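Local coordinates for sugar-binding transcriptional regulator, LacI family (Enterococcus faecalis, PDB 3CS3), which probably binds a sugar effector and, as in LacI-family relatives, probably regulates transcription by binding DNA, at residues 99-110 and 131-142; 185-193 and 217-227. One frame throughout, in Å; residues are numbered along the deposited sequence.

Contact 1: residues 99-110 and 131-142; sequences LLDNRGGATQAI and YDSQERLAVSTR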
loop_
_atom_site.group_PDB
_atom_site.type_symbol
_atom_site.label_atom_id
_atom_site.label_comp_id
_atom_site.label_asym_id
_atom_site.label_seq_id
_atom_site.Cartn_x
_atom_site.Cartn_y
_atom_site.Cartn_z
ATOM N N LEU A 99 -17.742 -1.802 -11.102
ATOM C CA LEU A 99 -17.994 -2.155 -9.707
ATOM C C LEU A 99 -17.721 -3.620 -9.413
ATOM O O LEU A 99 -17.803 -4.459 -10.303
ATOM C CB LEU A 99 -19.442 -1.826 -9.342
ATOM C CG LEU A 99 -19.963 -0.415 -9.622
ATOM C CD1 LEU A 99 -21.409 -0.305 -9.187
ATOM C CD2 LEU A 99 -19.121 0.642 -8.927
ATOM N N LEU A 100 -17.390 -3.924 -8.160
ATOM C CA LEU A 100 -17.317 -5.314 -7.727
ATOM C C LEU A 100 -18.722 -5.886 -7.645
ATOM O O LEU A 100 -19.671 -5.180 -7.303
ATOM C CB LEU A 100 -16.646 -5.446 -6.359
ATOM C CG LEU A 100 -15.207 -4.972 -6.186
ATOM C CD1 LEU A 100 -14.775 -5.182 -4.748
ATOM C CD2 LEU A 100 -14.274 -5.690 -7.141
ATOM N N ASP A 101 -18.846 -7.169 -7.961
ATOM C CA ASP A 101 -20.073 -7.904 -7.708
ATOM C C ASP A 101 -20.185 -8.202 -6.205
ATOM O O ASP A 101 -19.840 -9.295 -5.736
ATOM C CB ASP A 101 -20.087 -9.184 -8.540
ATOM C CG ASP A 101 -21.395 -9.936 -8.442
ATOM O OD1 ASP A 101 -22.465 -9.291 -8.358
ATOM O OD2 ASP A 101 -21.344 -11.181 -8.459
ATOM N N ASN A 102 -20.650 -7.200 -5.460
ATOM C CA ASN A 102 -20.792 -7.280 -4.008
ATOM C C ASN A 102 -21.867 -8.268 -3.576
ATOM O O ASN A 102 -21.723 -8.939 -2.556
ATOM C CB ASN A 102 -21.109 -5.901 -3.430
ATOM C CG ASN A 102 -19.962 -4.925 -3.574
ATOM O OD1 ASN A 102 -18.830 -5.211 -3.182
ATOM N ND2 ASN A 102 -20.255 -3.756 -4.129
ATOM N N ARG A 103 -22.934 -8.350 -4.364
ATOM C CA ARG A 103 -24.041 -9.267 -4.102
ATOM C C ARG A 103 -23.639 -10.728 -4.272
ATOM O O ARG A 103 -23.968 -11.555 -3.433
ATOM C CB ARG A 103 -25.258 -8.891 -4.953
ATOM C CG ARG A 103 -25.774 -7.499 -4.585
ATOM C CD ARG A 103 -27.048 -7.103 -5.292
ATOM N NE ARG A 103 -27.643 -5.927 -4.655
ATOM C CZ ARG A 103 -28.780 -5.932 -3.966
ATOM N NH1 ARG A 103 -29.482 -7.051 -3.834
ATOM N NH2 ARG A 103 -29.225 -4.808 -3.420
ATOM N N GLY A 104 -22.896 -11.033 -5.326
ATOM C CA GLY A 104 -22.379 -12.382 -5.528
ATOM C C GLY A 104 -21.280 -12.758 -4.551
ATOM O O GLY A 104 -21.188 -13.913 -4.142
ATOM N N GLY A 105 -20.450 -11.781 -4.184
ATOM C CA GLY A 105 -19.376 -11.995 -3.221
ATOM C C GLY A 105 -19.878 -12.251 -1.814
ATOM O O GLY A 105 -19.425 -13.180 -1.149
ATOM N N ALA A 106 -20.816 -11.424 -1.359
ATOM C CA ALA A 106 -21.406 -11.593 -0.037
ATOM C C ALA A 106 -22.257 -12.858 0.051
ATOM O O ALA A 106 -22.278 -13.499 1.095
ATOM C CB ALA A 106 -22.211 -10.366 0.363
ATOM N N THR A 107 -22.933 -13.220 -1.044
ATOM C CA THR A 107 -23.708 -14.468 -1.122
ATOM C C THR A 107 -22.803 -15.687 -0.981
ATOM O O THR A 107 -23.124 -16.617 -0.249
ATOM C CB THR A 107 -24.514 -14.578 -2.444
ATOM O OG1 THR A 107 -25.480 -13.526 -2.503
ATOM C CG2 THR A 107 -25.250 -15.906 -2.553
ATOM N N GLN A 108 -21.663 -15.662 -1.665
ATOM C CA GLN A 108 -20.701 -16.757 -1.593
ATOM C C GLN A 108 -20.060 -16.910 -0.212
ATOM O O GLN A 108 -19.769 -18.025 0.215
ATOM C CB GLN A 108 -19.639 -16.606 -2.680
ATOM C CG GLN A 108 -20.118 -17.053 -4.063
ATOM C CD GLN A 108 -19.165 -16.655 -5.180
ATOM O OE1 GLN A 108 -18.579 -17.511 -5.847
ATOM N NE2 GLN A 108 -19.002 -15.353 -5.384
ATOM N N ALA A 109 -19.862 -15.796 0.491
ATOM C CA ALA A 109 -19.295 -15.838 1.838
ATOM C C ALA A 109 -20.317 -16.294 2.859
ATOM O O ALA A 109 -20.024 -17.131 3.709
ATOM C CB ALA A 109 -18.749 -14.493 2.230
ATOM N N ILE A 110 -21.520 -15.742 2.764
ATOM C CA ILE A 110 -22.564 -16.003 3.740
ATOM C C ILE A 110 -23.168 -17.416 3.586
ATOM O O ILE A 110 -23.725 -17.967 4.540
ATOM C CB ILE A 110 -23.626 -14.868 3.723
ATOM C CG1 ILE A 110 -24.064 -14.511 5.141
ATOM C CG2 ILE A 110 -24.784 -15.188 2.805
ATOM C CD1 ILE A 110 -23.087 -13.595 5.864
ATOM N N TYR A 131 -21.252 2.500 -0.585
ATOM C CA TYR A 131 -22.060 1.600 -1.419
ATOM C C TYR A 131 -21.709 0.115 -1.310
ATOM O O TYR A 131 -22.607 -0.728 -1.279
ATOM C CB TYR A 131 -21.981 2.063 -2.877
ATOM C CG TYR A 131 -22.511 1.103 -3.919
ATOM C CD1 TYR A 131 -23.871 1.057 -4.219
ATOM C CD2 TYR A 131 -21.648 0.269 -4.633
ATOM C CE1 TYR A 131 -24.365 0.189 -5.179
ATOM C CE2 TYR A 131 -22.134 -0.608 -5.595
ATOM C CZ TYR A 131 -23.494 -0.638 -5.865
ATOM O OH TYR A 131 -23.987 -1.501 -6.816
ATOM N N ASP A 132 -20.412 -0.193 -1.263
ATOM C CA ASP A 132 -19.924 -1.574 -1.262
ATOM C C ASP A 132 -20.355 -2.333 -0.022
ATOM O O ASP A 132 -20.704 -3.511 -0.103
ATOM C CB ASP A 132 -18.397 -1.617 -1.367
ATOM C CG ASP A 132 -17.891 -1.474 -2.797
ATOM O OD1 ASP A 132 -18.703 -1.312 -3.736
ATOM O OD2 ASP A 132 -16.661 -1.534 -2.977
ATOM N N SER A 133 -20.317 -1.643 1.116
ATOM C CA SER A 133 -20.758 -2.193 2.386
ATOM C C SER A 133 -22.284 -2.344 2.424
ATOM O O SER A 133 -22.781 -3.357 2.912
ATOM C CB SER A 133 -20.264 -1.321 3.540
ATOM O OG SER A 133 -20.535 -1.934 4.783
ATOM N N GLN A 134 -23.006 -1.346 1.895
ATOM C CA GLN A 134 -24.475 -1.374 1.772
ATOM C C GLN A 134 -24.987 -2.593 1.008
ATOM O O GLN A 134 -25.895 -3.280 1.469
ATOM C CB GLN A 134 -24.984 -0.123 1.062
ATOM C CG GLN A 134 -24.943 1.153 1.876
ATOM C CD GLN A 134 -25.304 2.384 1.057
ATOM O OE1 GLN A 134 -25.414 2.329 -0.174
ATOM N NE2 GLN A 134 -25.484 3.507 1.738
ATOM N N GLU A 135 -24.396 -2.844 -0.158
ATOM C CA GLU A 135 -24.732 -4.000 -0.988
ATOM C C GLU A 135 -24.396 -5.311 -0.298
ATOM O O GLU A 135 -25.181 -6.255 -0.359
ATOM C CB GLU A 135 -23.974 -3.938 -2.312
ATOM C CG GLU A 135 -24.403 -2.821 -3.209
ATOM C CD GLU A 135 -25.654 -3.150 -3.985
ATOM O OE1 GLU A 135 -25.587 -4.027 -4.877
ATOM O OE2 GLU A 135 -26.699 -2.524 -3.708
ATOM N N ARG A 136 -23.222 -5.357 0.338
ATOM C CA ARG A 136 -22.761 -6.541 1.055
ATOM C C ARG A 136 -23.665 -6.836 2.244
ATOM O O ARG A 136 -23.988 -7.989 2.503
ATOM C CB ARG A 136 -21.307 -6.381 1.511
ATOM C CG ARG A 136 -20.277 -6.750 0.456
ATOM C CD ARG A 136 -18.883 -6.219 0.795
ATOM N NE ARG A 136 -18.150 -5.888 -0.427
ATOM C CZ ARG A 136 -16.922 -5.381 -0.477
ATOM N NH1 ARG A 136 -16.238 -5.133 0.635
ATOM N NH2 ARG A 136 -16.375 -5.121 -1.653
ATOM N N LEU A 137 -24.088 -5.779 2.935
ATOM C CA LEU A 137 -25.010 -5.883 4.059
ATOM C C LEU A 137 -26.410 -6.324 3.638
ATOM O O LEU A 137 -26.994 -7.193 4.276
ATOM C CB LEU A 137 -25.077 -4.559 4.821
ATOM C CG LEU A 137 -25.547 -4.607 6.268
ATOM C CD1 LEU A 137 -24.760 -5.640 7.054
ATOM C CD2 LEU A 137 -25.398 -3.227 6.885
ATOM N N ALA A 138 -26.929 -5.745 2.555
ATOM C CA ALA A 138 -28.282 -6.052 2.068
ATOM C C ALA A 138 -28.454 -7.514 1.683
ATOM O O ALA A 138 -29.525 -8.089 1.862
ATOM C CB ALA A 138 -28.647 -5.159 0.890
ATOM N N VAL A 139 -27.389 -8.105 1.164
ATOM C CA VAL A 139 -27.407 -9.491 0.721
ATOM C C VAL A 139 -27.119 -10.460 1.877
ATOM O O VAL A 139 -27.735 -11.529 1.962
ATOM C CB VAL A 139 -26.466 -9.670 -0.503
ATOM C CG1 VAL A 139 -25.852 -11.059 -0.567
ATOM C CG2 VAL A 139 -27.236 -9.368 -1.767
ATOM N N SER A 140 -26.204 -10.062 2.766
ATOM C CA SER A 140 -25.838 -10.854 3.941
ATOM C C SER A 140 -27.021 -11.029 4.884
ATOM O O SER A 140 -27.349 -12.155 5.249
ATOM C CB SER A 140 -24.678 -10.207 4.701
ATOM O OG SER A 140 -23.528 -10.109 3.890
ATOM N N THR A 141 -27.653 -9.911 5.255
ATOM C CA THR A 141 -28.807 -9.904 6.158
ATOM C C THR A 141 -30.012 -10.652 5.577
ATOM O O THR A 141 -30.675 -11.392 6.303
ATOM C CB THR A 141 -29.227 -8.472 6.548
ATOM O OG1 THR A 141 -29.542 -7.727 5.367
ATOM C CG2 THR A 141 -28.108 -7.767 7.304
ATOM N N ARG A 142 -30.271 -10.473 4.280
ATOM C CA ARG A 142 -31.340 -11.193 3.573
ATOM C C ARG A 142 -31.176 -12.717 3.635
ATOM O O ARG A 142 -32.133 -13.436 3.940
ATOM C CB ARG A 142 -31.438 -10.729 2.114
ATOM C CG ARG A 142 -32.397 -11.534 1.234
ATOM C CD ARG A 142 -32.322 -11.117 -0.234
ATOM N NE ARG A 142 -31.146 -11.651 -0.925
ATOM C CZ ARG A 142 -30.792 -11.341 -2.175
ATOM N NH1 ARG A 142 -29.707 -11.884 -2.709
ATOM N NH2 ARG A 142 -31.514 -10.489 -2.895
HETATM O O HOH W 1 -17.388 -1.655 -6.055
HETATM O O HOH W 2 -22.931 -4.483 -5.990
HETATM O O HOH W 3 -28.101 -13.903 -3.008
#
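At the edge of the Arg-103 guanidinium, close to its plane, lies Glu-135 OE1, which NE of Arg-103 meets at 2.8 Å in a salt bridge; the carboxylate is turned 54° from the guanidinium and is approached from above its own plane. A second, weak bond runs from NH2 of Arg-103 to OE2 of Glu-135. CG of Glu-135 lies over one face of the Tyr-131 ring, and the bend at chi2 (-81°) turns the carboxylate beyond it to Arg-103; CD1 of Leu-99 comes within 3.7 Å of CE2 of that ring. The Arg-136 guanidinium carries CB of Asp-132 over one face, and its NE and NH2 both grip OD1 of Asn-102 side-on, each at 2.9 Å. The same amide gives its ND2 to OD1 of Asp-132, 2.9 Å away, which fixes its rotation. Further along, Val-139 CG1 packs against Ala-106 CB (3.8 Å), where the helices cross at -44°. Asp-132 and Arg-136 also hydrogen-bond a glycerol, probably crystallisation-derived. Polar groups gathered at the N-terminal ends of the two helices are consistent with the sugar-binding cleft of this family; Asn-102 would then serve as a second-shell residue, positioning Asp-132 and Arg-136.

Contact 2: residues 185-193 and 217-227; sequences NDEMAIGVY and LGAFVQPRLAT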
loop_
_atom_site.group_PDB
_atom_site.type_symbol
_atom_site.label_atom_id
_atom_site.label_comp_id
_atom_site.label_asym_id
_atom_site.label_seq_id
_atom_site.Cartn_x
_atom_site.Cartn_y
_atom_site.Cartn_z
ATOM N N ASN A 185 -13.916 -6.507 4.596
ATOM C CA ASN A 185 -12.642 -6.646 3.892
ATOM C C ASN A 185 -11.556 -7.369 4.681
ATOM O O ASN A 185 -11.679 -7.543 5.897
ATOM C CB ASN A 185 -12.159 -5.333 3.240
ATOM C CG ASN A 185 -11.575 -4.321 4.228
ATOM O OD1 ASN A 185 -11.479 -4.542 5.441
ATOM N ND2 ASN A 185 -11.167 -3.187 3.680
ATOM N N ASP A 186 -10.512 -7.792 3.962
ATOM C CA ASP A 186 -9.362 -8.511 4.514
ATOM C C ASP A 186 -8.579 -7.708 5.548
ATOM O O ASP A 186 -8.033 -8.276 6.481
ATOM C CB ASP A 186 -8.409 -8.942 3.393
ATOM C CG ASP A 186 -8.750 -10.315 2.812
ATOM O OD1 ASP A 186 -9.884 -10.811 3.001
ATOM O OD2 ASP A 186 -7.866 -10.907 2.160
ATOM N N GLU A 187 -8.529 -6.393 5.377
ATOM C CA GLU A 187 -7.810 -5.526 6.310
ATOM C C GLU A 187 -8.435 -5.482 7.690
ATOM O O GLU A 187 -7.711 -5.519 8.688
ATOM C CB GLU A 187 -7.707 -4.115 5.763
ATOM C CG GLU A 187 -6.889 -4.022 4.508
ATOM C CD GLU A 187 -7.271 -2.816 3.710
ATOM O OE1 GLU A 187 -7.340 -1.723 4.314
ATOM O OE2 GLU A 187 -7.522 -2.973 2.497
ATOM N N MET A 188 -9.768 -5.400 7.745
ATOM C CA MET A 188 -10.493 -5.493 9.016
ATOM C C MET A 188 -10.303 -6.885 9.631
ATOM O O MET A 188 -10.151 -7.009 10.841
ATOM C CB MET A 188 -11.985 -5.142 8.857
ATOM C CG MET A 188 -12.272 -3.637 8.739
ATOM S SD MET A 188 -14.009 -3.128 8.769
ATOM C CE MET A 188 -14.656 -4.149 7.444
ATOM N N ALA A 189 -10.270 -7.917 8.787
ATOM C CA ALA A 189 -9.990 -9.285 9.232
ATOM C C ALA A 189 -8.586 -9.440 9.814
ATOM O O ALA A 189 -8.415 -10.140 10.808
ATOM C CB ALA A 189 -10.208 -10.283 8.096
ATOM N N ILE A 190 -7.595 -8.784 9.202
ATOM C CA ILE A 190 -6.216 -8.784 9.717
ATOM C C ILE A 190 -6.146 -8.090 11.080
ATOM O O ILE A 190 -5.438 -8.548 11.978
ATOM C CB ILE A 190 -5.198 -8.172 8.701
ATOM C CG1 ILE A 190 -5.072 -9.050 7.443
ATOM C CG2 ILE A 190 -3.811 -7.942 9.340
ATOM C CD1 ILE A 190 -4.644 -10.500 7.688
ATOM N N GLY A 191 -6.908 -7.008 11.231
ATOM C CA GLY A 191 -7.116 -6.356 12.528
ATOM C C GLY A 191 -7.665 -7.288 13.596
ATOM O O GLY A 191 -7.269 -7.200 14.755
ATOM N N VAL A 192 -8.568 -8.184 13.197
ATOM C CA VAL A 192 -9.105 -9.204 14.100
ATOM C C VAL A 192 -8.008 -10.197 14.502
ATOM O O VAL A 192 -7.878 -10.512 15.686
ATOM C CB VAL A 192 -10.364 -9.921 13.509
ATOM C CG1 VAL A 192 -10.841 -11.060 14.409
ATOM C CG2 VAL A 192 -11.495 -8.922 13.298
ATOM N N TYR A 193 -7.216 -10.656 13.524
ATOM C CA TYR A 193 -6.030 -11.496 13.779
ATOM C C TYR A 193 -5.089 -10.876 14.815
ATOM O O TYR A 193 -4.626 -11.568 15.723
ATOM C CB TYR A 193 -5.238 -11.734 12.495
ATOM C CG TYR A 193 -5.670 -12.909 11.660
ATOM C CD1 TYR A 193 -6.851 -12.874 10.920
ATOM C CD2 TYR A 193 -4.878 -14.047 11.577
ATOM C CE1 TYR A 193 -7.242 -13.952 10.136
ATOM C CE2 TYR A 193 -5.257 -15.132 10.795
ATOM C CZ TYR A 193 -6.440 -15.075 10.078
ATOM O OH TYR A 193 -6.821 -16.141 9.300
ATOM N N LEU A 217 -1.284 -10.712 2.064
ATOM C CA LEU A 217 -0.983 -10.973 3.478
ATOM C C LEU A 217 -1.893 -12.064 4.050
ATOM O O LEU A 217 -1.432 -12.936 4.787
ATOM C CB LEU A 217 -1.079 -9.696 4.318
ATOM C CG LEU A 217 -0.794 -9.802 5.825
ATOM C CD1 LEU A 217 0.589 -10.390 6.121
ATOM C CD2 LEU A 217 -0.957 -8.445 6.507
ATOM N N GLY A 218 -3.172 -12.028 3.671
ATOM C CA GLY A 218 -4.151 -13.041 4.069
ATOM C C GLY A 218 -3.801 -14.448 3.624
ATOM O O GLY A 218 -4.169 -15.424 4.289
ATOM N N ALA A 219 -3.077 -14.545 2.507
ATOM C CA ALA A 219 -2.586 -15.822 1.984
ATOM C C ALA A 219 -1.428 -16.437 2.781
ATOM O O ALA A 219 -1.207 -17.653 2.715
ATOM C CB ALA A 219 -2.212 -15.686 0.511
ATOM N N PHE A 220 -0.701 -15.610 3.531
ATOM C CA PHE A 220 0.509 -16.060 4.231
ATOM C C PHE A 220 0.375 -16.057 5.753
ATOM O O PHE A 220 1.269 -16.524 6.470
ATOM C CB PHE A 220 1.726 -15.232 3.793
ATOM C CG PHE A 220 2.168 -15.510 2.384
ATOM C CD1 PHE A 220 3.010 -16.585 2.104
ATOM C CD2 PHE A 220 1.737 -14.708 1.335
ATOM C CE1 PHE A 220 3.413 -16.849 0.795
ATOM C CE2 PHE A 220 2.131 -14.960 0.028
ATOM C CZ PHE A 220 2.973 -16.035 -0.245
ATOM N N VAL A 221 -0.750 -15.538 6.235
ATOM C CA VAL A 221 -1.029 -15.432 7.666
ATOM C C VAL A 221 -1.403 -16.817 8.234
ATOM O O VAL A 221 -1.686 -17.747 7.467
ATOM C CB VAL A 221 -2.106 -14.328 7.920
ATOM C CG1 VAL A 221 -3.507 -14.825 7.593
ATOM C CG2 VAL A 221 -2.018 -13.762 9.329
ATOM N N GLN A 222 -1.372 -16.964 9.560
ATOM C CA GLN A 222 -1.596 -18.263 10.199
ATOM C C GLN A 222 -2.852 -18.289 11.082
ATOM O O GLN A 222 -2.890 -17.628 12.129
ATOM C CB GLN A 222 -0.372 -18.667 11.025
ATOM C CG GLN A 222 0.082 -20.098 10.803
ATOM C CD GLN A 222 1.011 -20.229 9.606
ATOM O OE1 GLN A 222 0.669 -20.859 8.604
ATOM N NE2 GLN A 222 2.191 -19.622 9.704
ATOM N N PRO A 223 -3.890 -19.047 10.666
ATOM C CA PRO A 223 -4.023 -19.813 9.419
ATOM C C PRO A 223 -4.498 -18.948 8.245
ATOM O O PRO A 223 -4.837 -17.783 8.454
ATOM C CB PRO A 223 -5.086 -20.841 9.777
ATOM C CG PRO A 223 -5.973 -20.132 10.743
ATOM C CD PRO A 223 -5.082 -19.198 11.524
ATOM N N ARG A 224 -4.506 -19.514 7.034
ATOM C CA ARG A 224 -4.851 -18.776 5.805
ATOM C C ARG A 224 -6.263 -18.197 5.871
ATOM O O ARG A 224 -7.232 -18.903 6.177
ATOM C CB ARG A 224 -4.634 -19.662 4.556
ATOM C CG ARG A 224 -5.637 -19.507 3.409
ATOM C CD ARG A 224 -5.097 -18.809 2.174
ATOM N NE ARG A 224 -5.610 -17.446 2.027
ATOM C CZ ARG A 224 -5.781 -16.819 0.862
ATOM N NH1 ARG A 224 -5.499 -17.423 -0.286
ATOM N NH2 ARG A 224 -6.236 -15.575 0.843
ATOM N N LEU A 225 -6.358 -16.896 5.623
ATOM C CA LEU A 225 -7.625 -16.182 5.701
ATOM C C LEU A 225 -8.525 -16.530 4.521
ATOM O O LEU A 225 -8.224 -16.182 3.374
ATOM C CB LEU A 225 -7.394 -14.670 5.790
ATOM C CG LEU A 225 -8.616 -13.740 5.732
ATOM C CD1 LEU A 225 -9.573 -13.972 6.896
ATOM C CD2 LEU A 225 -8.164 -12.296 5.702
ATOM N N ALA A 226 -9.613 -17.241 4.822
ATOM C CA ALA A 226 -10.682 -17.524 3.859
ATOM C C ALA A 226 -11.296 -16.199 3.420
ATOM O O ALA A 226 -11.504 -15.295 4.241
ATOM C CB ALA A 226 -11.736 -18.420 4.487
ATOM N N THR A 227 -11.563 -16.071 2.126
ATOM C CA THR A 227 -11.821 -14.752 1.555
ATOM C C THR A 227 -12.544 -14.817 0.222
ATOM O O THR A 227 -12.692 -15.889 -0.366
ATOM C CB THR A 227 -10.488 -13.948 1.381
ATOM O OG1 THR A 227 -10.775 -12.600 0.994
ATOM C CG2 THR A 227 -9.576 -14.611 0.335
HETATM O O HOH W 4 -6.855 -13.256 2.026
#
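Tyr-193 buries the most surface here, its ring reaching from helix 186-193 into the turn that follows the short helix near 217-220. The phenol hydroxyl donates to the carbonyl O of Pro-223, with OH to O at 2.7 Å and the donor tilted 34° from the carbonyl plane. Gln-222 O and Leu-225 CD1 lie at the ring edge, and CG2 of Val-221 comes to 3.6 Å from CD2 of Tyr-193. The peptide bond before Pro-223 is cis; the hydroxyl bonds the carbonyl one peptide further on, while Gln-222 O belongs to the cis peptide itself.

Leu-225 is the second main element. With CG anti to the backbone N (chi1 174°), it projects its two methyls at the helix: CD1 approaches CE1 of Tyr-193 at 4.0 Å, while CD2 touches CB of Ala-189 at 3.7 Å and slides past the carboxylate of Asp-186.

Ile-190, the third, has its CD1 loosely among Gly-218, Val-221 and Leu-225, and its CG2 meets CD2 of Leu-217 at 4.1 Å. At the start of the helix the chemistry turns polar. Thr-227 OG1 donates to OD1 of Asp-186 (2.8 Å) on the syn side of the carboxylate, and OD2 takes a bond from Ser-215 N and another from a water, which is weakly bonded to NH2 of Arg-224. That arginine has its stronger partner in Asn-214.

Helix 186-196, strand 207-210 and segment 217-227 meet at Ile-209, which both Ala-189 and Leu-225 touch. Helix 160-170 adjoins through Met-188 and Val-192, whereas Leu-217, Phe-220 and Val-221 pack against the second subunit, placing the short helix at the dimer interface; the segment then leads into strand 227-229, an edge strand of the seven-stranded sheet within this chain.

How the contacts relate
Both contacts are largely buried, yet they illustrate how chemistry follows place. Contact 1 pairs two helices near strand 121-125 of the four-stranded parallel sheet, together with the end of strand 95-100 from the other sheet; contact 2 joins a helix touching strand 207-210 of the four-stranded sheet to an irregular segment that also meets the second subunit. Charged and amide groups mark one end of the first, beside an apolar helix crossing, whereas an aromatic and aliphatic cluster with two hydroxyl bonds dominates the second. Their centres are 19 Å apart. Phe-212 nevertheless lies near both: its ring makes a cation-pi contact with Arg-136, its backbone N a weak bond to Asp-186.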